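Local coordinates for VIN1 (Oscarella pearsei, PDB 6BFI), which binds actin filaments as a vinculin-family protein and may play a role in cell-cell adhesion, at residues N378-I383 with F410-T414; A385-A390 with N402-A407; V511-K515 with F595-D600; E655-R659 with F678-D682; N755-L760 with D809-S814. All coordinates share one frame; numbering follows the deposited sequence.

Contact 1. Residues N378-I383 with F410-T414; sequences NVGGPI and FEAHT
His413 and Pro382 carry this meeting of helix 399-427 with the turn leading into the helix before it, 381-390, and they do so through one polar and one CH-pi contact on the same imidazole. In the polar part, His413 NE2 donates to Val379 O at 3.0 Å. The bond is bent, with an N-H...O angle of 138°, and the carbonyl is met from its flank, the donor tilted from the carbonyl plane. Asn378 O also lies near this end of the ring, its closest approach being to His413 CE1 at 3.3 Å, but its angle to NE2 is too poor for a second bond. A backbone carbonyl in the turn is thus satisfied by a side chain from the partner helix.

The CH-pi part comes from Pro382, whose CG stands 3.6 Å from the centroid of the His413 ring and almost on its normal. The two side chains cross at about a right angle. With its CG anti to the backbone N (chi1 177°), His413 extends its ring to the proline, so that one face meets Pro382 CG while NE2 points on to the turn; the two contacts together probably restrain the rotation of the imidazole.

Apolar packing continues at Ile383, whose CB lies 3.6 Å from Phe410 CE1, the two side chains running side by side. Within the turn, Asn378 OD1 accepts a weak capping bond from Gly381 N at 3.0 Å.

In this all-helical fold, Trp479 of helix 466-493 packs against Val379, Ile383 and the Phe410 ring, while Val452 of helix 452-460 touches Ile383 and Phe410.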
# COMPACT_ATOMS: atom_id res chain seq x y z
N ASN A 378 -20.06 -17.63 2.88
CA ASN A 378 -21.29 -17.31 2.17
C ASN A 378 -21.46 -15.79 2.21
O ASN A 378 -22.24 -15.23 2.98
CB ASN A 378 -22.49 -18.02 2.80
CG ASN A 378 -23.75 -17.87 1.98
OD1 ASN A 378 -23.73 -17.31 0.88
ND2 ASN A 378 -24.86 -18.38 2.50
N VAL A 379 -20.70 -15.11 1.35
CA VAL A 379 -20.65 -13.65 1.38
C VAL A 379 -21.97 -13.05 0.90
O VAL A 379 -22.50 -12.11 1.51
CB VAL A 379 -19.46 -13.13 0.55
CG1 VAL A 379 -19.47 -11.62 0.49
CG2 VAL A 379 -18.15 -13.63 1.13
N GLY A 380 -22.53 -13.58 -0.18
CA GLY A 380 -23.73 -13.02 -0.79
C GLY A 380 -25.05 -13.54 -0.28
O GLY A 380 -26.10 -12.99 -0.64
N GLY A 381 -25.04 -14.59 0.55
CA GLY A 381 -26.25 -15.18 1.06
C GLY A 381 -27.16 -14.23 1.82
O GLY A 381 -28.33 -14.04 1.46
N PRO A 382 -26.65 -13.63 2.90
CA PRO A 382 -27.51 -12.79 3.74
C PRO A 382 -28.13 -11.60 3.02
O PRO A 382 -29.29 -11.27 3.27
CB PRO A 382 -26.57 -12.35 4.87
CG PRO A 382 -25.57 -13.44 4.96
CD PRO A 382 -25.34 -13.88 3.54
N ILE A 383 -27.38 -10.93 2.13
CA ILE A 383 -27.96 -9.79 1.43
C ILE A 383 -29.00 -10.25 0.42
O ILE A 383 -29.97 -9.52 0.15
CB ILE A 383 -26.86 -8.93 0.77
CG1 ILE A 383 -27.44 -7.59 0.32
CG2 ILE A 383 -26.24 -9.65 -0.42
CD1 ILE A 383 -26.43 -6.67 -0.35
N PHE A 410 -28.03 -9.36 8.14
CA PHE A 410 -27.13 -8.77 7.15
C PHE A 410 -26.14 -7.82 7.82
O PHE A 410 -24.94 -7.86 7.52
CB PHE A 410 -27.91 -8.03 6.07
CG PHE A 410 -27.05 -7.14 5.22
CD1 PHE A 410 -26.33 -7.66 4.15
CD2 PHE A 410 -26.91 -5.79 5.51
CE1 PHE A 410 -25.52 -6.85 3.38
CE2 PHE A 410 -26.10 -4.98 4.74
CZ PHE A 410 -25.41 -5.51 3.67
N GLU A 411 -26.63 -6.95 8.70
CA GLU A 411 -25.74 -6.00 9.37
C GLU A 411 -24.64 -6.73 10.13
O GLU A 411 -23.45 -6.37 10.02
CB GLU A 411 -26.55 -5.10 10.31
CG GLU A 411 -27.45 -4.11 9.58
CD GLU A 411 -26.71 -2.86 9.12
OE1 GLU A 411 -27.01 -1.77 9.66
OE2 GLU A 411 -25.84 -2.97 8.23
N ALA A 412 -25.00 -7.76 10.90
CA ALA A 412 -23.99 -8.52 11.62
C ALA A 412 -23.05 -9.25 10.67
O ALA A 412 -21.86 -9.39 10.95
CB ALA A 412 -24.66 -9.52 12.57
N HIS A 413 -23.57 -9.70 9.52
CA HIS A 413 -22.73 -10.39 8.54
C HIS A 413 -21.65 -9.47 7.99
O HIS A 413 -20.45 -9.76 8.10
CB HIS A 413 -23.61 -10.94 7.42
CG HIS A 413 -22.83 -11.62 6.33
ND1 HIS A 413 -22.10 -12.77 6.53
CD2 HIS A 413 -22.68 -11.31 5.02
CE1 HIS A 413 -21.53 -13.14 5.40
NE2 HIS A 413 -21.87 -12.27 4.46
N THR A 414 -22.05 -8.34 7.40
CA THR A 414 -21.07 -7.44 6.81
C THR A 414 -20.14 -6.84 7.87
O THR A 414 -18.95 -6.65 7.61
CB THR A 414 -21.77 -6.33 6.02
OG1 THR A 414 -20.79 -5.44 5.47
CG2 THR A 414 -22.73 -5.54 6.90

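Contact 2. Residues A385-A390 with N402-A407; sequences ALEDAA and NFAQKA
Leu386 and Phe403 form the aromatic part of this interface, which has no hydrogen bond across it. Leu386 CD1 sits over one face of the Phe403 ring, 4.1 Å from its centroid, a CH-pi contact. The same methyl lies 3.7 Å from Ala407 CA, so one branch of the leucine fills the groove between Phe403 and Ala407, one turn apart on their helix. Phe403 CG is anti to its own N (chi1 -178°), which carries the ring across to helix 381-390; there CE1 comes within 3.7 Å of Ala390 CB, and Ala390 N lies at the ring edge.

The two segments belong to consecutive antiparallel helices, a helical hairpin of the kind from which vinculin-family bundles are built. Their local axes approach to 8.7 Å at 163°. Alanines allow this closeness: Ala389 CB rests 3.9 Å from Phe403 CA.

Lys406 contributes its aliphatic chain. Bent at chi2 (-65°), it folds along the neighbouring helix, CG 3.9 Å from Ala389 CB and CD 3.7 Å from Ala385 CB. An aspartate here would probably leave Ala385 CB without the cover of CD and CE, and would set a carboxylate where the CG methylene lies near Ala389.

Beyond the pair, helix 452-460 borders the same apolar side chains, with Val452 touching Leu386 and Ala456, Arg457 and Leu460 touching Phe403.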
# COMPACT_ATOMS: atom_id res chain seq x y z
N ALA A 385 -30.96 -12.87 0.99
CA ALA A 385 -32.10 -13.11 1.86
C ALA A 385 -32.80 -11.81 2.24
O ALA A 385 -34.03 -11.77 2.37
CB ALA A 385 -31.66 -13.87 3.11
N LEU A 386 -32.03 -10.72 2.41
CA LEU A 386 -32.64 -9.43 2.70
C LEU A 386 -33.42 -8.90 1.50
O LEU A 386 -34.54 -8.40 1.65
CB LEU A 386 -31.57 -8.43 3.13
CG LEU A 386 -32.07 -6.99 3.34
CD1 LEU A 386 -33.04 -6.91 4.51
CD2 LEU A 386 -30.90 -6.05 3.55
N GLU A 387 -32.84 -9.01 0.30
CA GLU A 387 -33.55 -8.55 -0.89
C GLU A 387 -34.83 -9.34 -1.11
O GLU A 387 -35.87 -8.77 -1.47
CB GLU A 387 -32.64 -8.65 -2.12
CG GLU A 387 -33.24 -8.01 -3.37
CD GLU A 387 -32.52 -8.42 -4.65
OE1 GLU A 387 -32.21 -9.62 -4.80
OE2 GLU A 387 -32.28 -7.54 -5.50
N ASP A 388 -34.78 -10.66 -0.90
CA ASP A 388 -35.99 -11.47 -1.02
C ASP A 388 -37.00 -11.12 0.07
O ASP A 388 -38.21 -11.19 -0.16
CB ASP A 388 -35.65 -12.96 -0.97
CG ASP A 388 -34.80 -13.39 -2.15
OD1 ASP A 388 -34.82 -12.70 -3.18
OD2 ASP A 388 -34.12 -14.44 -2.04
N ALA A 389 -36.52 -10.75 1.27
CA ALA A 389 -37.43 -10.33 2.33
C ALA A 389 -38.14 -9.04 1.96
O ALA A 389 -39.32 -8.86 2.27
CB ALA A 389 -36.67 -10.18 3.64
N ALA A 390 -37.43 -8.12 1.30
CA ALA A 390 -38.05 -6.88 0.85
C ALA A 390 -39.06 -7.13 -0.26
O ALA A 390 -40.04 -6.38 -0.38
CB ALA A 390 -36.99 -5.89 0.39
N ASN A 402 -39.88 -10.86 9.14
CA ASN A 402 -38.86 -11.46 8.29
C ASN A 402 -37.86 -10.42 7.81
O ASN A 402 -36.65 -10.65 7.84
CB ASN A 402 -39.53 -12.14 7.09
CG ASN A 402 -40.24 -13.42 7.47
OD1 ASN A 402 -40.37 -13.75 8.65
ND2 ASN A 402 -40.71 -14.16 6.46
N PHE A 403 -38.36 -9.26 7.38
CA PHE A 403 -37.46 -8.22 6.89
C PHE A 403 -36.54 -7.72 8.00
O PHE A 403 -35.36 -7.47 7.77
CB PHE A 403 -38.26 -7.06 6.30
CG PHE A 403 -37.41 -5.97 5.73
CD1 PHE A 403 -36.93 -6.06 4.43
CD2 PHE A 403 -37.06 -4.86 6.49
CE1 PHE A 403 -36.14 -5.06 3.90
CE2 PHE A 403 -36.27 -3.87 5.96
CZ PHE A 403 -35.80 -3.96 4.67
N ALA A 404 -37.08 -7.56 9.21
CA ALA A 404 -36.25 -7.11 10.33
C ALA A 404 -35.16 -8.13 10.64
O ALA A 404 -33.99 -7.77 10.80
CB ALA A 404 -37.13 -6.87 11.56
N GLN A 405 -35.52 -9.41 10.70
CA GLN A 405 -34.54 -10.44 11.04
C GLN A 405 -33.46 -10.53 9.97
O GLN A 405 -32.26 -10.58 10.28
CB GLN A 405 -35.23 -11.79 11.23
CG GLN A 405 -34.28 -12.89 11.66
CD GLN A 405 -34.93 -13.89 12.59
OE1 GLN A 405 -36.01 -14.42 12.31
NE2 GLN A 405 -34.28 -14.15 13.72
N LYS A 406 -33.86 -10.56 8.69
CA LYS A 406 -32.87 -10.61 7.62
C LYS A 406 -32.00 -9.36 7.60
O LYS A 406 -30.81 -9.43 7.26
CB LYS A 406 -33.56 -10.79 6.27
CG LYS A 406 -34.40 -12.06 6.15
CD LYS A 406 -33.54 -13.31 6.21
CE LYS A 406 -34.38 -14.56 6.02
NZ LYS A 406 -33.54 -15.79 5.99
N ALA A 407 -32.57 -8.21 7.97
CA ALA A 407 -31.79 -6.98 8.01
C ALA A 407 -30.72 -7.04 9.09
O ALA A 407 -29.55 -6.72 8.84
CB ALA A 407 -32.71 -5.78 8.22

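Contact 3. Residues V511-K515 with F595-D600; sequences VKEAK and FCSSAD
Lys515 and Asp600 make the salt bridge that joins these two helices, and it is their one hydrogen bond across the contact. Asp600 OD1 accepts from Lys515 NZ at 3.1 Å with its syn lone pair, on the side of the other oxygen. The side chains cross at about a right angle. The lysine first runs past Cys596, its CG 3.8 Å from SG, and the bend at chi3 (-65°) then turns its end to the carboxylate. A methionine in its place would probably keep some of the contact with Cys596 but leave Asp600 without this positive partner.

Several other polar groups are satisfied within their own helices. Lys515 N is satisfied by Val511 O, Ala599 N by Phe595 O and Asp600 N by Cys596 O, while Ser597 OG and Ser598 OG bond to Arg593 O and Lys594 O.

Elsewhere the contact is apolar: Val511 CG1 meets Ala599 CB at 3.7 Å, and Ala514 CB meets Phe595 CZ at 3.9 Å. Ala514 O lies at the edge of the Phe595 ring, in its plane. Leu527 and Val534 of helix 524-550 and Met575 of helix 572-584 extend this core. Antiparallel at 178°, with a charged pair bordering buried alanines, the helices show packing characteristic of a vinculin-family helical bundle.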
# COMPACT_ATOMS: atom_id res chain seq x y z
N VAL A 511 -19.35 -33.34 5.67
CA VAL A 511 -19.74 -34.43 4.78
C VAL A 511 -20.06 -35.69 5.58
O VAL A 511 -21.00 -36.42 5.25
CB VAL A 511 -18.64 -34.68 3.73
CG1 VAL A 511 -18.85 -36.03 3.05
CG2 VAL A 511 -18.64 -33.56 2.70
N LYS A 512 -19.28 -35.96 6.63
CA LYS A 512 -19.60 -37.08 7.51
C LYS A 512 -20.99 -36.91 8.13
O LYS A 512 -21.80 -37.84 8.13
CB LYS A 512 -18.54 -37.22 8.60
CG LYS A 512 -19.09 -37.71 9.94
CD LYS A 512 -18.03 -38.42 10.77
CE LYS A 512 -17.76 -39.82 10.23
NZ LYS A 512 -16.88 -40.61 11.14
N GLU A 513 -21.28 -35.71 8.64
CA GLU A 513 -22.58 -35.47 9.24
C GLU A 513 -23.70 -35.59 8.21
O GLU A 513 -24.79 -36.08 8.52
CB GLU A 513 -22.60 -34.09 9.91
CG GLU A 513 -23.86 -33.79 10.70
CD GLU A 513 -24.17 -34.86 11.73
OE1 GLU A 513 -25.32 -35.35 11.76
OE2 GLU A 513 -23.26 -35.21 12.52
N ALA A 514 -23.44 -35.16 6.97
CA ALA A 514 -24.45 -35.24 5.93
C ALA A 514 -24.71 -36.69 5.53
O ALA A 514 -25.86 -37.06 5.26
CB ALA A 514 -24.03 -34.42 4.71
N LYS A 515 -23.67 -37.52 5.49
CA LYS A 515 -23.87 -38.95 5.24
C LYS A 515 -24.64 -39.59 6.38
O LYS A 515 -25.49 -40.47 6.15
CB LYS A 515 -22.53 -39.64 5.02
CG LYS A 515 -21.81 -39.24 3.75
CD LYS A 515 -20.56 -40.09 3.52
CE LYS A 515 -19.52 -39.86 4.61
NZ LYS A 515 -18.26 -40.61 4.34
N PHE A 595 -25.57 -40.32 -3.33
CA PHE A 595 -25.22 -39.07 -2.67
C PHE A 595 -23.94 -39.21 -1.84
O PHE A 595 -23.07 -38.33 -1.88
CB PHE A 595 -26.37 -38.59 -1.79
CG PHE A 595 -25.95 -37.65 -0.70
CD1 PHE A 595 -25.55 -36.36 -1.00
CD2 PHE A 595 -25.94 -38.05 0.63
CE1 PHE A 595 -25.15 -35.49 -0.00
CE2 PHE A 595 -25.55 -37.19 1.63
CZ PHE A 595 -25.15 -35.90 1.32
N CYS A 596 -23.82 -40.31 -1.10
CA CYS A 596 -22.62 -40.52 -0.29
C CYS A 596 -21.37 -40.59 -1.15
O CYS A 596 -20.34 -39.99 -0.82
CB CYS A 596 -22.76 -41.79 0.55
SG CYS A 596 -24.03 -41.70 1.85
N SER A 597 -21.44 -41.30 -2.28
CA SER A 597 -20.30 -41.37 -3.18
C SER A 597 -19.97 -40.01 -3.77
O SER A 597 -18.79 -39.67 -3.95
CB SER A 597 -20.57 -42.39 -4.29
OG SER A 597 -20.85 -43.67 -3.75
N SER A 598 -20.99 -39.20 -4.08
CA SER A 598 -20.75 -37.88 -4.65
C SER A 598 -20.07 -36.96 -3.64
O SER A 598 -19.10 -36.25 -3.97
CB SER A 598 -22.06 -37.27 -5.13
OG SER A 598 -22.67 -38.06 -6.13
N ALA A 599 -20.55 -36.96 -2.39
CA ALA A 599 -19.92 -36.15 -1.35
C ALA A 599 -18.49 -36.60 -1.09
O ALA A 599 -17.58 -35.77 -0.94
CB ALA A 599 -20.76 -36.22 -0.07
N ASP A 600 -18.26 -37.92 -1.05
CA ASP A 600 -16.89 -38.42 -0.95
C ASP A 600 -16.04 -37.94 -2.11
O ASP A 600 -14.84 -37.66 -1.94
CB ASP A 600 -16.89 -39.95 -0.88
CG ASP A 600 -17.49 -40.48 0.42
OD1 ASP A 600 -17.40 -39.78 1.45
OD2 ASP A 600 -18.05 -41.60 0.40

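Contact 4. Residues E655-R659 with F678-D682; sequences EEMLR and FREAD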
# COMPACT_ATOMS: atom_id res chain seq x y z
N GLU A 655 33.05 4.15 7.08
CA GLU A 655 32.95 2.91 7.85
C GLU A 655 33.23 3.16 9.32
O GLU A 655 32.49 2.71 10.20
CB GLU A 655 33.91 1.86 7.29
CG GLU A 655 33.38 1.07 6.11
CD GLU A 655 32.57 -0.13 6.54
OE1 GLU A 655 32.93 -0.77 7.55
OE2 GLU A 655 31.56 -0.44 5.86
N GLU A 656 34.31 3.89 9.61
CA GLU A 656 34.62 4.21 11.00
C GLU A 656 33.51 5.03 11.65
O GLU A 656 33.21 4.85 12.83
CB GLU A 656 35.96 4.95 11.09
CG GLU A 656 37.16 4.07 10.81
CD GLU A 656 38.46 4.72 11.26
OE1 GLU A 656 38.40 5.79 11.89
OE2 GLU A 656 39.54 4.15 10.99
N MET A 657 32.90 5.94 10.88
CA MET A 657 31.79 6.72 11.42
C MET A 657 30.59 5.84 11.73
O MET A 657 29.98 5.95 12.80
CB MET A 657 31.40 7.83 10.44
CG MET A 657 32.39 8.97 10.34
SD MET A 657 31.66 10.42 9.55
CE MET A 657 30.96 9.69 8.08
N LEU A 658 30.23 4.95 10.80
CA LEU A 658 29.03 4.13 10.97
C LEU A 658 29.22 3.00 11.97
O LEU A 658 28.22 2.43 12.42
CB LEU A 658 28.59 3.57 9.62
CG LEU A 658 27.97 4.60 8.67
CD1 LEU A 658 27.51 3.94 7.38
CD2 LEU A 658 26.82 5.32 9.35
N ARG A 659 30.46 2.66 12.31
CA ARG A 659 30.70 1.67 13.36
C ARG A 659 31.07 2.31 14.70
O ARG A 659 31.10 1.60 15.71
CB ARG A 659 31.80 0.70 12.92
CG ARG A 659 31.41 -0.10 11.69
CD ARG A 659 32.36 -1.24 11.41
NE ARG A 659 31.90 -2.03 10.27
CZ ARG A 659 31.01 -3.01 10.35
NH1 ARG A 659 30.47 -3.32 11.53
NH2 ARG A 659 30.65 -3.67 9.26
N PHE A 678 22.77 0.99 7.07
CA PHE A 678 24.00 0.23 7.22
C PHE A 678 23.81 -0.92 8.21
O PHE A 678 24.35 -2.02 8.00
CB PHE A 678 25.13 1.14 7.68
CG PHE A 678 26.45 0.44 7.88
CD1 PHE A 678 27.32 0.26 6.81
CD2 PHE A 678 26.81 -0.04 9.12
CE1 PHE A 678 28.52 -0.39 6.99
CE2 PHE A 678 28.02 -0.69 9.30
CZ PHE A 678 28.88 -0.86 8.24
N ARG A 679 23.06 -0.69 9.28
CA ARG A 679 22.83 -1.75 10.26
C ARG A 679 21.88 -2.81 9.73
O ARG A 679 22.02 -3.99 10.06
CB ARG A 679 22.29 -1.15 11.55
CG ARG A 679 22.45 -2.04 12.76
CD ARG A 679 22.43 -1.23 14.04
NE ARG A 679 23.48 -0.21 14.08
CZ ARG A 679 23.27 1.09 13.87
NH1 ARG A 679 22.05 1.54 13.62
NH2 ARG A 679 24.29 1.94 13.92
N GLU A 680 20.90 -2.41 8.90
CA GLU A 680 20.03 -3.40 8.28
C GLU A 680 20.81 -4.32 7.35
O GLU A 680 20.61 -5.54 7.36
CB GLU A 680 18.90 -2.70 7.52
CG GLU A 680 17.93 -3.65 6.83
CD GLU A 680 17.09 -4.45 7.81
OE1 GLU A 680 16.87 -3.97 8.94
OE2 GLU A 680 16.65 -5.57 7.44
N ALA A 681 21.71 -3.75 6.56
CA ALA A 681 22.49 -4.56 5.62
C ALA A 681 23.68 -5.25 6.27
O ALA A 681 24.23 -6.19 5.68
CB ALA A 681 22.98 -3.69 4.46
N ASP A 682 24.09 -4.84 7.48
CA ASP A 682 25.31 -5.35 8.08
C ASP A 682 25.15 -6.77 8.62
O ASP A 682 26.13 -7.51 8.71
CB ASP A 682 25.79 -4.42 9.19
CG ASP A 682 27.19 -4.75 9.67
OD1 ASP A 682 28.03 -5.17 8.84
OD2 ASP A 682 27.46 -4.59 10.88
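Arg659 reaches across to Phe678 and Asp682, and its chain can be followed outward atom by atom. From CB it runs extended to NE, and CG is the first atom to come near, 4.2 Å from Phe678 CE2. NE turns back to its own helix, donating to Glu655 OE1 at 3.2 Å in a nearly straight bond (163°) that lies close to the guanidinium plane. CZ stands at the edge of the Phe678 ring, in its plane. In turn Phe678 CZ lies over one face of the guanidinium, so that ring edge meets guanidinium face with the planes 77° apart.

At the tip, NH2 donates to Asp682 OD1 at 3.0 Å, from above the carboxylate plane, and NH1 makes a weak bond to OD2 at 3.3 Å. Glu655, Arg659 and Asp682 thus form a salt-bridge network joining helix 649-659 to helix 669-682, two consecutive helices of this all-helical protein whose local axes here stand at 91° rather than as an antiparallel hairpin.

Second-shell cations add to this: Glu655 OE2, which also lies 3.2 Å from Phe678 CE1 at the ring edge, pairs with Arg700, and Asp682 OD1, already held by Arg659 NH2, also pairs with Lys696.

Leu658 closes the apolar side, its CB over one face of the Phe678 ring, 4.2 Å from the centroid, and its CD1 3.7 Å from Phe678 CB.

Contact 5. Residues N755-L760 with D809-S814; sequences NLLQLL and DVIRAS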
# COMPACT_ATOMS: atom_id res chain seq x y z
N ASN A 755 5.45 -6.22 -4.13
CA ASN A 755 5.98 -5.56 -2.94
C ASN A 755 7.31 -4.87 -3.23
O ASN A 755 7.55 -3.76 -2.75
CB ASN A 755 6.13 -6.57 -1.80
CG ASN A 755 6.62 -5.94 -0.52
OD1 ASN A 755 6.32 -4.78 -0.23
ND2 ASN A 755 7.38 -6.70 0.27
N LEU A 756 8.17 -5.51 -4.02
CA LEU A 756 9.47 -4.92 -4.33
C LEU A 756 9.35 -3.82 -5.38
O LEU A 756 10.04 -2.79 -5.29
CB LEU A 756 10.44 -6.00 -4.79
CG LEU A 756 11.85 -5.56 -5.17
CD1 LEU A 756 12.55 -4.87 -4.00
CD2 LEU A 756 12.67 -6.74 -5.67
N LEU A 757 8.48 -4.01 -6.38
CA LEU A 757 8.36 -3.01 -7.44
C LEU A 757 7.74 -1.72 -6.93
O LEU A 757 8.12 -0.63 -7.36
CB LEU A 757 7.55 -3.58 -8.61
CG LEU A 757 8.31 -4.60 -9.46
CD1 LEU A 757 7.56 -4.89 -10.75
CD2 LEU A 757 9.72 -4.11 -9.75
N GLN A 758 6.78 -1.82 -6.00
CA GLN A 758 6.19 -0.62 -5.41
C GLN A 758 7.26 0.25 -4.76
O GLN A 758 7.18 1.49 -4.81
CB GLN A 758 5.13 -1.00 -4.38
CG GLN A 758 3.85 -1.56 -4.97
CD GLN A 758 2.83 -1.89 -3.90
OE1 GLN A 758 3.09 -1.77 -2.70
NE2 GLN A 758 1.64 -2.33 -4.33
N LEU A 759 8.27 -0.37 -4.16
CA LEU A 759 9.36 0.38 -3.54
C LEU A 759 10.35 0.89 -4.59
O LEU A 759 10.85 2.01 -4.47
CB LEU A 759 10.07 -0.48 -2.50
CG LEU A 759 9.19 -1.03 -1.38
CD1 LEU A 759 9.97 -2.01 -0.52
CD2 LEU A 759 8.63 0.11 -0.54
N LEU A 760 10.62 0.08 -5.62
CA LEU A 760 11.57 0.51 -6.64
C LEU A 760 11.05 1.66 -7.50
O LEU A 760 11.85 2.41 -8.07
CB LEU A 760 11.95 -0.66 -7.55
CG LEU A 760 12.87 -1.75 -7.00
CD1 LEU A 760 13.49 -2.52 -8.16
CD2 LEU A 760 13.95 -1.16 -6.10
N ASP A 809 13.65 -0.86 3.21
CA ASP A 809 12.52 -1.69 2.82
C ASP A 809 12.81 -2.46 1.53
O ASP A 809 12.23 -3.53 1.31
CB ASP A 809 11.27 -0.83 2.66
CG ASP A 809 10.77 -0.29 3.99
OD1 ASP A 809 10.86 -1.01 5.00
OD2 ASP A 809 10.29 0.87 4.02
N VAL A 810 13.70 -1.95 0.68
CA VAL A 810 14.10 -2.68 -0.51
C VAL A 810 14.99 -3.86 -0.15
O VAL A 810 14.94 -4.91 -0.80
CB VAL A 810 14.78 -1.74 -1.52
CG1 VAL A 810 15.57 -2.52 -2.56
CG2 VAL A 810 13.73 -0.88 -2.22
N ILE A 811 15.82 -3.72 0.90
CA ILE A 811 16.57 -4.87 1.40
C ILE A 811 15.61 -5.98 1.81
O ILE A 811 15.69 -7.11 1.32
CB ILE A 811 17.47 -4.47 2.58
CG1 ILE A 811 18.42 -3.34 2.20
CG2 ILE A 811 18.26 -5.67 3.08
CD1 ILE A 811 19.18 -2.82 3.39
N ARG A 812 14.68 -5.66 2.71
CA ARG A 812 13.78 -6.69 3.20
C ARG A 812 12.92 -7.27 2.08
O ARG A 812 12.74 -8.50 1.99
CB ARG A 812 12.90 -6.14 4.33
CG ARG A 812 13.70 -5.69 5.54
CD ARG A 812 12.79 -5.20 6.65
NE ARG A 812 13.56 -4.67 7.78
CZ ARG A 812 13.02 -4.18 8.88
NH1 ARG A 812 11.70 -4.14 9.02
NH2 ARG A 812 13.80 -3.72 9.86
N ALA A 813 12.38 -6.41 1.21
CA ALA A 813 11.54 -6.90 0.12
C ALA A 813 12.32 -7.74 -0.88
O ALA A 813 11.76 -8.64 -1.51
CB ALA A 813 10.87 -5.72 -0.59
N SER A 814 13.62 -7.46 -1.04
CA SER A 814 14.44 -8.27 -1.93
C SER A 814 14.71 -9.63 -1.32
O SER A 814 14.66 -10.66 -2.01
CB SER A 814 15.75 -7.55 -2.24
OG SER A 814 15.52 -6.27 -2.81
O HOH W 1 9.11 -8.78 -1.74
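Asp809 meets Leu759 through its backbone and CB rather than its carboxylate: Leu759 CD1 lies 3.3 Å from Asp809 O and also touches Asp809 CB. Val810 follows with both branches. Its CG2 rests 3.7 Å from Leu759 CB and also touches Leu760 CD2, while CG1, anti to the backbone N (chi1 162°), lies near the ends of both Leu756 and Leu760. The valine is therefore held among three leucines, its side chain crossing that of Leu760 at about a right angle.

This is antiparallel helix packing inside a bundle. The local axes of helix 750-760 and helix 786-817 pass 9.1 Å apart at 157°, and helix 718-745 touches Leu756 and Leu760 through Ala744 and Ala740.

At Ala813 the small side chain allows close approach, with the CA atoms of Leu756 and Ala813 only 5.3 Å apart. Ala813 CB is met by Leu756 CD1, by Leu759 CD1 at 3.8 Å and, at the polar margin, by Asn755 ND2 at 3.7 Å. One water bridges the helices here: it donates to Ala813 O at 2.7 Å and accepts a weak bond from Asn755 ND2.

Ser814 ends the walk with its OG 3.5 Å from Leu756 CD1; the same hydroxyl comes implausibly close to Val810 O of its own helix, so that bond is doubtful in detail. Leu691 and Trp832 touch Ser814 from beyond the pair.

Overall arrangement
Contacts 1 and 2 are successive levels of one helix pair, 381-390 with 399-427: their centres lie 11 Å apart, and contact 2 falls nearer the connection between the helices. Contact 3 is on the same side of the molecule, its centre 27 Å from that of contact 1, without touching it. Contacts 4 and 5, 20 Å apart between centres, are directly joined: Glu680 OE1 forms a salt bridge with Arg812 NH2 at 3.2 Å, and Ile811 packs on Glu680 and Ala681. Some 63 Å separates the centres of contacts 2 and 4, on opposite sides of the chain's centre. The five thus fall into three places in one vinculin-family chain, with contact 3 standing alone.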